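Local coordinates for protein dextranase (Pseudarthrobacter oxydans, PDB 6NZS) that catalyses the endohydrolysis of alpha-1,6-glucosidic linkages in dextran, as a member of glycoside hydrolase family 49, at residues G259-G264 with V283-Q288; I434-Y439 with G483-A488; N425-N430 with N473-N478; Y121-Q126 with K136-D141; S274-T279 with L316-A321. One frame throughout, in Å; residues are numbered along the deposited sequence.

Interaction 1 of 5, residues G259-G264 with V283-Q288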
# COMPACT_ATOMS: atom_id res chain seq x y z
N GLY A 259 -10.08 -16.28 -7.75
CA GLY A 259 -10.29 -16.47 -9.17
C GLY A 259 -11.33 -15.55 -9.78
O GLY A 259 -11.51 -15.59 -11.01
N ALA A 260 -12.01 -14.73 -8.98
CA ALA A 260 -12.83 -13.67 -9.53
C ALA A 260 -11.96 -12.45 -9.81
O ALA A 260 -11.08 -12.10 -9.02
CB ALA A 260 -13.94 -13.29 -8.54
N TYR A 261 -12.22 -11.81 -10.95
CA TYR A 261 -11.54 -10.58 -11.35
C TYR A 261 -12.62 -9.59 -11.75
O TYR A 261 -13.28 -9.77 -12.79
CB TYR A 261 -10.58 -10.85 -12.52
CG TYR A 261 -9.59 -9.74 -12.80
CD1 TYR A 261 -9.95 -8.64 -13.58
CD2 TYR A 261 -8.30 -9.79 -12.30
CE1 TYR A 261 -9.04 -7.64 -13.85
CE2 TYR A 261 -7.38 -8.79 -12.57
CZ TYR A 261 -7.76 -7.72 -13.33
OH TYR A 261 -6.84 -6.72 -13.59
N VAL A 262 -12.82 -8.57 -10.93
CA VAL A 262 -13.87 -7.58 -11.13
C VAL A 262 -13.21 -6.25 -11.47
O VAL A 262 -12.46 -5.69 -10.66
CB VAL A 262 -14.74 -7.43 -9.87
CG1 VAL A 262 -15.79 -6.34 -10.09
CG2 VAL A 262 -15.39 -8.77 -9.53
N LYS A 263 -13.48 -5.74 -12.67
CA LYS A 263 -13.08 -4.38 -13.04
C LYS A 263 -14.19 -3.45 -12.60
O LYS A 263 -15.31 -3.52 -13.14
CB LYS A 263 -12.85 -4.30 -14.55
CG LYS A 263 -11.88 -5.35 -15.06
CD LYS A 263 -11.70 -5.26 -16.56
CE LYS A 263 -10.77 -6.38 -17.03
NZ LYS A 263 -10.33 -6.16 -18.43
N GLY A 264 -13.92 -2.61 -11.60
CA GLY A 264 -14.96 -1.75 -11.05
C GLY A 264 -14.58 -1.24 -9.67
O GLY A 264 -13.42 -1.26 -9.28
N VAL A 283 -9.88 -10.22 -7.05
CA VAL A 283 -9.28 -8.95 -7.46
C VAL A 283 -10.38 -7.95 -7.79
O VAL A 283 -11.34 -8.28 -8.49
CB VAL A 283 -8.34 -9.13 -8.67
CG1 VAL A 283 -7.75 -7.80 -9.11
CG2 VAL A 283 -7.24 -10.13 -8.34
N LEU A 284 -10.21 -6.72 -7.30
CA LEU A 284 -11.03 -5.58 -7.69
C LEU A 284 -10.08 -4.58 -8.33
O LEU A 284 -9.19 -4.04 -7.66
CB LEU A 284 -11.71 -4.95 -6.46
CG LEU A 284 -12.63 -3.76 -6.73
CD1 LEU A 284 -13.82 -4.20 -7.57
CD2 LEU A 284 -13.09 -3.13 -5.42
N SER A 285 -10.25 -4.32 -9.63
CA SER A 285 -9.31 -3.51 -10.41
C SER A 285 -9.99 -2.25 -10.92
O SER A 285 -11.08 -2.31 -11.48
CB SER A 285 -8.78 -4.30 -11.59
OG SER A 285 -8.00 -3.44 -12.41
N GLY A 286 -9.32 -1.11 -10.74
CA GLY A 286 -9.83 0.16 -11.24
C GLY A 286 -9.28 0.54 -12.60
O GLY A 286 -9.34 1.71 -12.99
N GLU A 287 -8.76 -0.46 -13.33
CA GLU A 287 -8.03 -0.23 -14.57
C GLU A 287 -8.85 0.51 -15.63
O GLU A 287 -8.27 1.19 -16.49
CB GLU A 287 -7.55 -1.56 -15.13
CG GLU A 287 -8.66 -2.48 -15.61
CD GLU A 287 -8.19 -3.91 -15.80
OE1 GLU A 287 -7.93 -4.58 -14.77
OE2 GLU A 287 -8.08 -4.36 -16.95
N GLN A 288 -10.17 0.38 -15.61
CA GLN A 288 -11.00 1.02 -16.64
C GLN A 288 -11.24 2.50 -16.37
O GLN A 288 -11.67 3.21 -17.29
CB GLN A 288 -12.34 0.30 -16.80
CG GLN A 288 -12.20 -1.17 -17.13
CD GLN A 288 -13.52 -1.90 -17.30
OE1 GLN A 288 -14.40 -1.82 -16.45
NE2 GLN A 288 -13.66 -2.62 -18.40
O HOH W 1 -10.02 -3.88 -19.18
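Tyr261 and Glu287 meet tip to tip, and they illustrate how a residue within one strand can be tied to the turn that follows its neighbour. Tyr261 OH donates to Glu287 OE1 at 2.7 Å. It arrives nearly along the C-O axis of that oxygen, with ring and carboxylate planes 81° apart. Ser285 OG also donates to Glu287 OE1, at 2.6 Å through the anti lone pair, and accepts from Glu287 N, which makes an ST turn. A phenylalanine in place of Tyr261 would probably leave OE1 with one of these two hydroxyl donors fewer and the carboxylate freer to turn. On Glu287 OE2 the carboxylate forms a weak salt bridge with Lys263 NZ at 3.2 Å; the ammonium's main partner is the carbonyl of Gly27, with that of Glu30 a further acceptor.

Three parallel bridges join strands 260-263 and 283-285. They form adjoining rungs of the right-handed parallel beta-helix, the axes of these two strands 17° apart. Ser285 N reaches Val262 O at 2.8 Å, and Val283 N, Val262 N and Gly264 N complete the series of bonds.

Both faces carry apolar contacts. Tyr261 has CG anti to the backbone N (chi1 -166°), beside the carbonyl carbon, and its CE2 lies 3.6 Å from Val283 CG1. On the face of Val262 and Leu284, Val262 CG1 lies 3.8 Å from Leu284 CD1, and both side chains also touch Leu256.

Gln288, by contrast, crosses the Lys263 chain at about a right angle, its OE1 3.5 Å from Lys263 CB and bonded to Gly240 N.

Interaction 2 of 5, residues I434-Y439 with G483-A488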
# COMPACT_ATOMS: atom_id res chain seq x y z
N ILE A 434 9.80 -2.43 1.62
CA ILE A 434 10.77 -3.22 0.86
C ILE A 434 11.41 -2.41 -0.26
O ILE A 434 12.54 -2.70 -0.67
CB ILE A 434 10.17 -4.55 0.33
CG1 ILE A 434 8.91 -4.32 -0.51
CG2 ILE A 434 9.91 -5.53 1.49
CD1 ILE A 434 8.51 -5.58 -1.32
N HIS A 435 10.70 -1.40 -0.78
CA HIS A 435 11.22 -0.51 -1.80
C HIS A 435 10.58 0.84 -1.62
O HIS A 435 9.50 0.96 -1.03
CB HIS A 435 10.90 -1.03 -3.20
CG HIS A 435 11.62 -2.29 -3.54
ND1 HIS A 435 12.99 -2.34 -3.66
CD2 HIS A 435 11.17 -3.55 -3.75
CE1 HIS A 435 13.36 -3.58 -3.94
NE2 HIS A 435 12.27 -4.33 -4.00
N ASN A 436 11.24 1.86 -2.15
CA ASN A 436 10.66 3.19 -2.20
C ASN A 436 11.40 3.99 -3.26
O ASN A 436 12.58 3.74 -3.51
CB ASN A 436 10.74 3.91 -0.85
CG ASN A 436 12.13 4.43 -0.56
OD1 ASN A 436 12.42 5.62 -0.79
ND2 ASN A 436 13.01 3.56 -0.08
N ARG A 437 10.71 4.96 -3.86
CA ARG A 437 11.32 5.85 -4.84
C ARG A 437 11.17 7.30 -4.42
O ARG A 437 10.97 8.19 -5.25
CB ARG A 437 10.76 5.61 -6.25
CG ARG A 437 11.24 4.30 -6.89
CD ARG A 437 10.99 4.28 -8.41
NE ARG A 437 9.58 4.48 -8.74
CZ ARG A 437 8.65 3.53 -8.75
NH1 ARG A 437 8.96 2.27 -8.45
NH2 ARG A 437 7.40 3.84 -9.06
N MET A 438 11.25 7.56 -3.11
CA MET A 438 11.13 8.93 -2.61
C MET A 438 12.41 9.69 -2.94
O MET A 438 13.50 9.31 -2.50
CB MET A 438 10.84 8.91 -1.11
CG MET A 438 9.49 8.25 -0.79
SD MET A 438 8.95 8.39 0.94
CE MET A 438 10.24 7.46 1.76
N TYR A 439 12.29 10.74 -3.76
CA TYR A 439 13.45 11.21 -4.51
C TYR A 439 13.73 12.70 -4.45
O TYR A 439 14.72 13.13 -5.03
CB TYR A 439 13.33 10.82 -6.00
CG TYR A 439 12.24 11.55 -6.78
CD1 TYR A 439 12.50 12.76 -7.43
CD2 TYR A 439 10.96 11.02 -6.89
CE1 TYR A 439 11.51 13.42 -8.15
CE2 TYR A 439 9.97 11.67 -7.61
CZ TYR A 439 10.25 12.86 -8.24
OH TYR A 439 9.27 13.50 -8.96
N GLY A 483 17.18 -1.24 1.20
CA GLY A 483 17.78 -0.38 0.19
C GLY A 483 17.87 1.07 0.64
O GLY A 483 17.82 1.40 1.84
N MET A 484 17.99 1.96 -0.34
CA MET A 484 18.17 3.39 -0.08
C MET A 484 16.84 4.11 0.08
O MET A 484 15.85 3.77 -0.57
CB MET A 484 18.90 4.04 -1.25
CG MET A 484 20.30 3.52 -1.48
SD MET A 484 21.09 4.32 -2.90
CE MET A 484 20.14 3.68 -4.26
N THR A 485 16.81 5.11 0.96
CA THR A 485 15.66 6.01 1.05
C THR A 485 16.16 7.44 1.22
O THR A 485 17.37 7.70 1.27
CB THR A 485 14.67 5.61 2.15
OG1 THR A 485 13.43 6.29 1.93
CG2 THR A 485 15.18 5.96 3.55
N ASN A 486 15.21 8.38 1.29
CA ASN A 486 15.56 9.80 1.30
C ASN A 486 15.65 10.40 2.70
O ASN A 486 16.58 11.17 2.96
CB ASN A 486 14.64 10.63 0.39
CG ASN A 486 13.20 10.69 0.86
OD1 ASN A 486 12.69 9.77 1.52
ND2 ASN A 486 12.52 11.78 0.50
N CYS A 487 14.72 10.09 3.61
CA CYS A 487 14.74 10.73 4.92
C CYS A 487 13.89 9.93 5.90
O CYS A 487 12.97 9.21 5.50
CB CYS A 487 14.27 12.20 4.86
SG CYS A 487 12.74 12.50 3.97
N ALA A 488 14.21 10.06 7.19
CA ALA A 488 13.55 9.28 8.22
C ALA A 488 12.20 9.87 8.65
O ALA A 488 11.18 9.19 8.61
CB ALA A 488 14.46 9.11 9.44
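An Asx turn at Asn436, just past the end of strand 423-435, meets Met484 and Thr485 where the chain has turned a corner into strand 484-485 on the next coil of the solenoid. Asn436 OD1 accepts from Met438 N at 3.2 Å, which closes the turn, and from Thr485 OG1 at 3.0 Å. The two donors reach it from opposite faces of the carboxamide plane, the hydroxyl from well above it. The other end of the same amide points its ND2 at Met484 O, 2.9 Å away, with the acceptor tilted from the amide plane; this carbonyl also receives His179 ND1.

Met438 fills the space beside them. Its chain, bent at chi3 (-64°), sets CE 3.4 Å from Thr485 OG1, and its CB lies 3.3 Å from Asn486 OD1. The Asn486 side chain crosses that of Met438 at about a right angle and gives its ND2 to Thr447 OG1, but its OD1 and backbone N are buried with no polar partner in the model. Next along the chain, Cys487 is joined by a disulfide to Cys448.

With a donor on each face of OD1 and a carbonyl facing ND2, the Asn436 amide is likely to be fixed in rotation.

Interaction 3 of 5, residues N425-N430 with N473-N478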
# COMPACT_ATOMS: atom_id res chain seq x y z
N ASN A 425 -3.52 6.73 21.29
CA ASN A 425 -3.45 5.27 21.38
C ASN A 425 -3.38 4.59 20.02
O ASN A 425 -4.31 3.91 19.59
CB ASN A 425 -4.59 4.69 22.23
CG ASN A 425 -4.47 3.19 22.44
OD1 ASN A 425 -3.37 2.67 22.62
ND2 ASN A 425 -5.60 2.49 22.40
N VAL A 426 -2.25 4.76 19.34
CA VAL A 426 -2.00 4.16 18.04
C VAL A 426 -0.78 3.25 18.15
O VAL A 426 0.24 3.65 18.73
CB VAL A 426 -1.79 5.25 16.98
CG1 VAL A 426 -1.32 4.65 15.67
CG2 VAL A 426 -3.08 6.04 16.77
N ASN A 427 -0.88 2.05 17.59
CA ASN A 427 0.20 1.07 17.67
C ASN A 427 0.39 0.44 16.31
O ASN A 427 -0.53 -0.22 15.80
CB ASN A 427 -0.11 -0.01 18.71
CG ASN A 427 -0.07 0.52 20.13
OD1 ASN A 427 -1.10 0.89 20.71
ND2 ASN A 427 1.13 0.56 20.71
N VAL A 428 1.57 0.60 15.73
CA VAL A 428 1.89 0.07 14.40
C VAL A 428 3.17 -0.75 14.52
O VAL A 428 4.25 -0.19 14.78
CB VAL A 428 2.08 1.18 13.36
CG1 VAL A 428 2.46 0.61 11.99
CG2 VAL A 428 0.84 2.05 13.26
N THR A 429 3.07 -2.06 14.30
CA THR A 429 4.20 -2.96 14.51
C THR A 429 4.54 -3.74 13.24
O THR A 429 3.66 -4.09 12.45
CB THR A 429 3.93 -3.93 15.68
OG1 THR A 429 2.70 -4.62 15.45
CG2 THR A 429 3.85 -3.16 16.99
N ASN A 430 5.83 -3.99 13.05
CA ASN A 430 6.32 -4.93 12.03
C ASN A 430 5.96 -4.48 10.61
O ASN A 430 5.27 -5.18 9.86
CB ASN A 430 5.87 -6.36 12.34
CG ASN A 430 6.43 -6.83 13.65
OD1 ASN A 430 7.63 -6.71 13.89
ND2 ASN A 430 5.56 -7.29 14.55
N ASN A 473 0.57 9.50 22.14
CA ASN A 473 0.59 8.08 22.46
C ASN A 473 0.51 7.23 21.19
O ASN A 473 -0.36 6.37 21.04
CB ASN A 473 -0.50 7.72 23.47
CG ASN A 473 -0.31 8.43 24.79
OD1 ASN A 473 0.82 8.57 25.28
ND2 ASN A 473 -1.41 8.89 25.38
N MET A 474 1.43 7.48 20.27
CA MET A 474 1.54 6.72 19.04
C MET A 474 2.88 6.01 19.07
O MET A 474 3.92 6.65 19.26
CB MET A 474 1.46 7.64 17.82
CG MET A 474 0.23 8.53 17.82
SD MET A 474 -0.29 8.95 16.15
CE MET A 474 1.14 9.85 15.58
N ARG A 475 2.85 4.69 18.91
CA ARG A 475 4.04 3.86 18.96
C ARG A 475 4.20 3.11 17.65
O ARG A 475 3.27 2.45 17.18
CB ARG A 475 3.97 2.86 20.12
CG ARG A 475 5.21 2.00 20.28
CD ARG A 475 5.17 1.21 21.58
NE ARG A 475 6.38 0.43 21.82
CZ ARG A 475 7.37 0.79 22.63
NH1 ARG A 475 7.30 1.94 23.29
NH2 ARG A 475 8.43 0.01 22.78
N PHE A 476 5.38 3.24 17.05
CA PHE A 476 5.73 2.55 15.82
C PHE A 476 6.94 1.68 16.15
O PHE A 476 8.02 2.22 16.43
CB PHE A 476 6.10 3.56 14.73
CG PHE A 476 5.03 4.56 14.45
CD1 PHE A 476 4.98 5.76 15.14
CD2 PHE A 476 4.07 4.32 13.48
CE1 PHE A 476 3.99 6.70 14.88
CE2 PHE A 476 3.07 5.24 13.23
CZ PHE A 476 3.02 6.43 13.92
N GLU A 477 6.78 0.36 16.13
CA GLU A 477 7.85 -0.54 16.53
C GLU A 477 8.16 -1.50 15.39
O GLU A 477 7.28 -2.24 14.94
CB GLU A 477 7.49 -1.33 17.80
CG GLU A 477 8.58 -2.32 18.18
CD GLU A 477 8.53 -2.75 19.63
OE1 GLU A 477 7.70 -2.22 20.39
OE2 GLU A 477 9.35 -3.62 20.00
N ASN A 478 9.43 -1.49 14.97
CA ASN A 478 9.96 -2.28 13.85
C ASN A 478 9.48 -1.70 12.53
O ASN A 478 8.40 -2.05 12.04
CB ASN A 478 9.66 -3.78 13.99
CG ASN A 478 10.16 -4.35 15.30
OD1 ASN A 478 11.15 -3.87 15.86
ND2 ASN A 478 9.47 -5.36 15.80
O HOH W 2 5.96 -0.56 12.44
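The Phe476 ring overlaps Val428 obliquely, with Phe476 CD2 3.7 Å from Val428 CB and Phe476 CE2 3.9 Å from Val428 CG2. On the same face Met474 lies alongside Val426, pointing the same way, and its CG comes within 3.9 Å of Val426 CB. The face of Asn427 and Thr429 is more polar. There Arg475 CB lies 3.7 Å from Asn427 ND2, while Arg475 NE forms a salt bridge with Glu477 OE1, which sits in the guanidinium plane.

The backbones run parallel, 4° apart. Val426 N, Arg475 N, Val428 N, Glu477 N and Asn430 N bond in turn to carbonyls of the facing strand, and Arg475 N reaches Val426 O at 2.8 Å.

Further along the strands Asn430 and Asn478 lie side by side, their amide planes 31° apart. Asn478 ND2 donates to Asn430 OD1 at 3.0 Å, and the acceptor lies in the plane of the donating amide. The row goes on in both directions: Asn430 ND2 gives to Asp401 OD1 and Asn478 OD1 receives Asn504 ND2. Both residues have positive phi, consistent with a local bend at the same place on each coil. Such a side-chain row of Asn and Asp resembles the asparagine ladders known from parallel beta-helices.

Interaction 4 of 5, residues Y121-Q126 with K136-D141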
# COMPACT_ATOMS: atom_id res chain seq x y z
N TYR A 121 12.50 -12.70 5.64
CA TYR A 121 11.94 -14.01 5.30
C TYR A 121 13.05 -14.82 4.66
O TYR A 121 13.24 -14.83 3.44
CB TYR A 121 10.78 -13.91 4.31
CG TYR A 121 9.62 -13.03 4.69
CD1 TYR A 121 9.46 -12.55 5.99
CD2 TYR A 121 8.67 -12.69 3.74
CE1 TYR A 121 8.40 -11.72 6.30
CE2 TYR A 121 7.61 -11.88 4.05
CZ TYR A 121 7.48 -11.40 5.32
OH TYR A 121 6.42 -10.58 5.61
N ASN A 122 13.80 -15.52 5.50
CA ASN A 122 14.95 -16.29 5.02
C ASN A 122 14.48 -17.64 4.47
O ASN A 122 14.89 -18.70 4.93
CB ASN A 122 15.95 -16.42 6.16
CG ASN A 122 17.25 -17.07 5.73
OD1 ASN A 122 17.71 -16.87 4.60
ND2 ASN A 122 17.85 -17.83 6.63
N PHE A 123 13.60 -17.59 3.47
CA PHE A 123 13.06 -18.81 2.88
C PHE A 123 14.16 -19.62 2.21
O PHE A 123 15.07 -19.07 1.58
CB PHE A 123 12.03 -18.49 1.80
CG PHE A 123 10.80 -17.79 2.29
CD1 PHE A 123 10.32 -17.96 3.58
CD2 PHE A 123 10.09 -16.98 1.42
CE1 PHE A 123 9.15 -17.30 3.99
CE2 PHE A 123 8.94 -16.34 1.82
CZ PHE A 123 8.46 -16.50 3.10
N GLU A 124 14.06 -20.95 2.34
CA GLU A 124 14.93 -21.83 1.58
C GLU A 124 14.68 -21.64 0.09
O GLU A 124 13.52 -21.56 -0.35
CB GLU A 124 14.65 -23.28 1.96
CG GLU A 124 15.39 -24.31 1.12
CD GLU A 124 15.39 -25.70 1.74
OE1 GLU A 124 16.03 -26.60 1.15
OE2 GLU A 124 14.75 -25.89 2.80
N LYS A 125 15.76 -21.53 -0.69
CA LYS A 125 15.68 -21.38 -2.14
C LYS A 125 16.59 -22.42 -2.78
O LYS A 125 17.67 -22.71 -2.27
CB LYS A 125 16.16 -19.99 -2.59
CG LYS A 125 15.35 -18.83 -2.07
CD LYS A 125 15.99 -17.50 -2.50
CE LYS A 125 17.43 -17.41 -2.01
NZ LYS A 125 18.04 -16.07 -2.21
N GLN A 126 16.15 -22.96 -3.92
CA GLN A 126 16.93 -23.92 -4.69
C GLN A 126 16.90 -23.53 -6.15
O GLN A 126 15.84 -23.19 -6.69
CB GLN A 126 16.35 -25.33 -4.55
CG GLN A 126 16.26 -25.84 -3.12
CD GLN A 126 15.89 -27.31 -3.06
OE1 GLN A 126 15.57 -27.93 -4.07
NE2 GLN A 126 15.91 -27.87 -1.85
N LYS A 136 10.73 -22.28 -0.72
CA LYS A 136 9.90 -22.97 0.26
C LYS A 136 9.20 -21.91 1.11
O LYS A 136 9.85 -21.17 1.85
CB LYS A 136 10.72 -23.90 1.14
CG LYS A 136 9.83 -24.73 2.07
CD LYS A 136 10.67 -25.62 2.96
CE LYS A 136 10.55 -27.07 2.54
NZ LYS A 136 10.20 -27.90 3.72
N VAL A 137 7.88 -21.84 1.00
CA VAL A 137 7.08 -20.90 1.78
C VAL A 137 6.43 -21.68 2.92
O VAL A 137 5.56 -22.54 2.66
CB VAL A 137 6.02 -20.20 0.92
CG1 VAL A 137 5.26 -19.18 1.75
CG2 VAL A 137 6.68 -19.51 -0.29
N PRO A 138 6.83 -21.46 4.17
CA PRO A 138 6.18 -22.17 5.27
C PRO A 138 4.77 -21.67 5.45
O PRO A 138 4.45 -20.51 5.16
CB PRO A 138 7.05 -21.82 6.48
CG PRO A 138 7.65 -20.49 6.13
CD PRO A 138 7.79 -20.45 4.64
N TYR A 139 3.91 -22.55 5.94
CA TYR A 139 2.56 -22.14 6.29
C TYR A 139 2.58 -21.27 7.55
O TYR A 139 3.28 -21.56 8.52
CB TYR A 139 1.64 -23.35 6.50
CG TYR A 139 0.28 -22.89 6.96
CD1 TYR A 139 -0.57 -22.23 6.09
CD2 TYR A 139 -0.12 -23.05 8.28
CE1 TYR A 139 -1.80 -21.77 6.51
CE2 TYR A 139 -1.36 -22.60 8.71
CZ TYR A 139 -2.19 -21.96 7.82
OH TYR A 139 -3.42 -21.49 8.24
N SER A 140 1.82 -20.18 7.49
CA SER A 140 1.51 -19.34 8.64
C SER A 140 0.03 -19.00 8.55
O SER A 140 -0.50 -18.84 7.45
CB SER A 140 2.30 -18.02 8.59
OG SER A 140 1.81 -17.10 9.55
N ASP A 141 -0.63 -18.89 9.70
CA ASP A 141 -2.02 -18.44 9.62
C ASP A 141 -2.15 -17.00 9.14
O ASP A 141 -3.27 -16.58 8.83
CB ASP A 141 -2.78 -18.67 10.93
CG ASP A 141 -2.12 -18.02 12.11
OD1 ASP A 141 -1.26 -17.15 11.92
OD2 ASP A 141 -2.50 -18.38 13.25
O HOH W 3 11.70 -21.75 3.81
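At the open end of the hairpin formed by strands 125-129 and 132-137, in the N-terminal Ig-like domain, Phe123 and Glu124 meet Lys136 and Pro138. Lys136 N donates to Glu124 O at 2.9 Å in a nearly straight bond (171°). On the same two residues a water adds a second link: it accepts from Glu124 N at 2.9 Å and donates to Lys136 O at 2.8 Å, so the arms part here without losing their polar link.

Phe123 supplies the apolar half. It has CG anti to the carbonyl carbon (chi1 -64°), and the ring passes obliquely by the Lys136 carbonyl, Lys136 O 3.5 Å from Phe123 CG. Phe123 CE1 comes to 3.5 Å from Pro138 CD, and these two side chains cross at about a right angle. Tyr121 CB sits over one face of the Phe123 ring, 3.6 Å above the plane and offset toward the rim. Replacing Phe123 with an alanine would probably open a gap beside Pro138 CD and leave Tyr144 and Phe146, which meet the ring edge-to-face, without that aromatic partner.

Glu124 and Lys136 also pass each other obliquely, CB to CB at 4.1 Å. Their charges are opposite, but Glu124 OE2 and Lys136 NZ stay 5.1 Å apart, while Gln126 NE2 bonds to Glu124 OE1 from above the carboxylate plane. Trp97, on the strand beside 132-137, touches both side chains. A residue leading into a hairpin that adds its ring to a cluster of aromatics on neighbouring strands is consistent with the core of an Ig-like beta-sandwich.

Interaction 5 of 5, residues S274-T279 with L316-A321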
# COMPACT_ATOMS: atom_id res chain seq x y z
N SER A 274 -25.51 -2.74 10.50
CA SER A 274 -24.62 -2.80 11.64
C SER A 274 -23.29 -3.46 11.29
O SER A 274 -22.27 -3.16 11.93
CB SER A 274 -25.28 -3.51 12.82
OG SER A 274 -25.48 -4.88 12.53
N GLN A 275 -23.28 -4.34 10.29
CA GLN A 275 -22.07 -5.06 9.89
C GLN A 275 -21.98 -5.09 8.38
O GLN A 275 -22.89 -5.59 7.70
CB GLN A 275 -22.07 -6.48 10.44
CG GLN A 275 -20.93 -7.36 9.92
CD GLN A 275 -19.64 -7.13 10.68
OE1 GLN A 275 -19.59 -7.31 11.90
NE2 GLN A 275 -18.59 -6.72 9.97
N TYR A 276 -20.87 -4.58 7.84
CA TYR A 276 -20.55 -4.65 6.43
C TYR A 276 -19.40 -5.63 6.24
O TYR A 276 -18.57 -5.81 7.13
CB TYR A 276 -20.10 -3.28 5.90
CG TYR A 276 -21.21 -2.25 5.92
CD1 TYR A 276 -22.12 -2.17 4.88
CD2 TYR A 276 -21.34 -1.37 6.98
CE1 TYR A 276 -23.15 -1.23 4.89
CE2 TYR A 276 -22.37 -0.44 7.01
CZ TYR A 276 -23.26 -0.37 5.96
OH TYR A 276 -24.29 0.56 5.99
N LYS A 277 -19.36 -6.27 5.07
CA LYS A 277 -18.26 -7.17 4.74
C LYS A 277 -17.89 -7.00 3.28
O LYS A 277 -18.76 -7.00 2.41
CB LYS A 277 -18.63 -8.63 4.99
CG LYS A 277 -18.77 -9.01 6.46
CD LYS A 277 -19.15 -10.47 6.64
CE LYS A 277 -19.14 -10.85 8.12
NZ LYS A 277 -19.66 -12.23 8.37
N VAL A 278 -16.59 -6.87 3.02
CA VAL A 278 -16.04 -7.02 1.68
C VAL A 278 -14.91 -8.02 1.85
O VAL A 278 -13.91 -7.71 2.50
CB VAL A 278 -15.52 -5.69 1.12
CG1 VAL A 278 -14.83 -5.92 -0.22
CG2 VAL A 278 -16.68 -4.68 0.97
N THR A 279 -15.11 -9.24 1.35
CA THR A 279 -14.16 -10.32 1.63
C THR A 279 -13.91 -11.13 0.38
O THR A 279 -14.60 -10.99 -0.64
CB THR A 279 -14.67 -11.25 2.75
OG1 THR A 279 -15.83 -11.96 2.30
CG2 THR A 279 -15.02 -10.45 3.99
N LEU A 316 -13.28 1.71 -2.72
CA LEU A 316 -14.21 1.28 -1.69
C LEU A 316 -14.60 2.49 -0.86
O LEU A 316 -13.73 3.22 -0.37
CB LEU A 316 -13.58 0.23 -0.79
CG LEU A 316 -13.23 -1.11 -1.44
CD1 LEU A 316 -12.40 -1.94 -0.48
CD2 LEU A 316 -14.49 -1.86 -1.87
N GLN A 317 -15.90 2.70 -0.68
CA GLN A 317 -16.38 3.83 0.11
C GLN A 317 -17.58 3.39 0.94
O GLN A 317 -18.42 2.62 0.47
CB GLN A 317 -16.78 5.02 -0.77
CG GLN A 317 -17.47 6.14 0.00
CD GLN A 317 -17.53 7.43 -0.77
OE1 GLN A 317 -16.79 7.63 -1.74
NE2 GLN A 317 -18.41 8.34 -0.35
N PHE A 318 -17.63 3.87 2.18
CA PHE A 318 -18.69 3.53 3.12
C PHE A 318 -19.23 4.79 3.77
O PHE A 318 -18.57 5.83 3.80
CB PHE A 318 -18.18 2.60 4.20
CG PHE A 318 -17.79 1.25 3.69
CD1 PHE A 318 -16.53 1.03 3.15
CD2 PHE A 318 -18.70 0.21 3.72
CE1 PHE A 318 -16.19 -0.22 2.67
CE2 PHE A 318 -18.36 -1.03 3.24
CZ PHE A 318 -17.11 -1.25 2.71
N ALA A 319 -20.44 4.67 4.31
CA ALA A 319 -21.09 5.72 5.08
C ALA A 319 -21.30 5.21 6.49
O ALA A 319 -21.79 4.09 6.69
CB ALA A 319 -22.43 6.10 4.45
N SER A 320 -20.92 6.02 7.48
CA SER A 320 -21.02 5.65 8.89
C SER A 320 -22.12 6.47 9.55
O SER A 320 -22.06 7.70 9.56
CB SER A 320 -19.69 5.89 9.61
OG SER A 320 -19.81 5.58 11.00
N ALA A 321 -23.12 5.77 10.10
CA ALA A 321 -24.15 6.40 10.90
C ALA A 321 -23.61 6.69 12.29
O ALA A 321 -22.52 6.25 12.67
CB ALA A 321 -25.37 5.49 11.00
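Tyr276 and Phe318 share one first torsion, CG anti to the carbonyl carbon (chi1 -66° and -67°), and from two strands that face each other they send their rings into the same space. The strands, 275-279 and 316-320, belong to different sheets of the right-handed parallel beta-helix. Their axes are 10.4 Å apart and run almost antiparallel, at 176°, so the contact rests on side chains packed across the interior of the coil.

The rings form an offset edge-to-face pair with centroids 5.7 Å apart. Phe318 presents its edge: CD2 stands 4.1 Å above the plane of the Tyr276 ring, offset toward the rim, and CE2 comes to 3.9 Å from Tyr276 CB. The two side chains slide past each other in opposite directions. Phe268, on the strand next to 316-320, stacks on Phe318 and also meets Tyr276, so that three aromatic rings gather here. The phenol OH of Tyr276 accepts from Gln273 N, which gives the polar tip of an otherwise apolar group a partner close by in the chain.

Leu316 makes a looser contact with Val278, its CD2 4.4 Å from CG1. Val278's other methyl, CG2, lies at the edge of the Phe318 ring and in its plane, 3.9 Å from CZ.

Four of the five contacts lie in the beta-helix, and interaction 4 lies in the Ig-like domain. Interactions 1 and 5, with centres about 19 Å apart, alternate along the chain and touch inside the coil, where Leu284 CD2 lies 4.0 Å from Leu316 CD2. Interactions 2 and 3 share strand 423-435: the regular rungs of interaction 3 run on into the corner of interaction 2, their centres about 20 Å apart. Interaction 4 comes within about 7 Å, nearest atoms, of both. Its Tyr121 packs on Asn402 and Val404 of strand 398-407, which neighbours strand 423-435, and His179 of the Ig-like domain bonds to Met484, joining the two domains beside interaction 2.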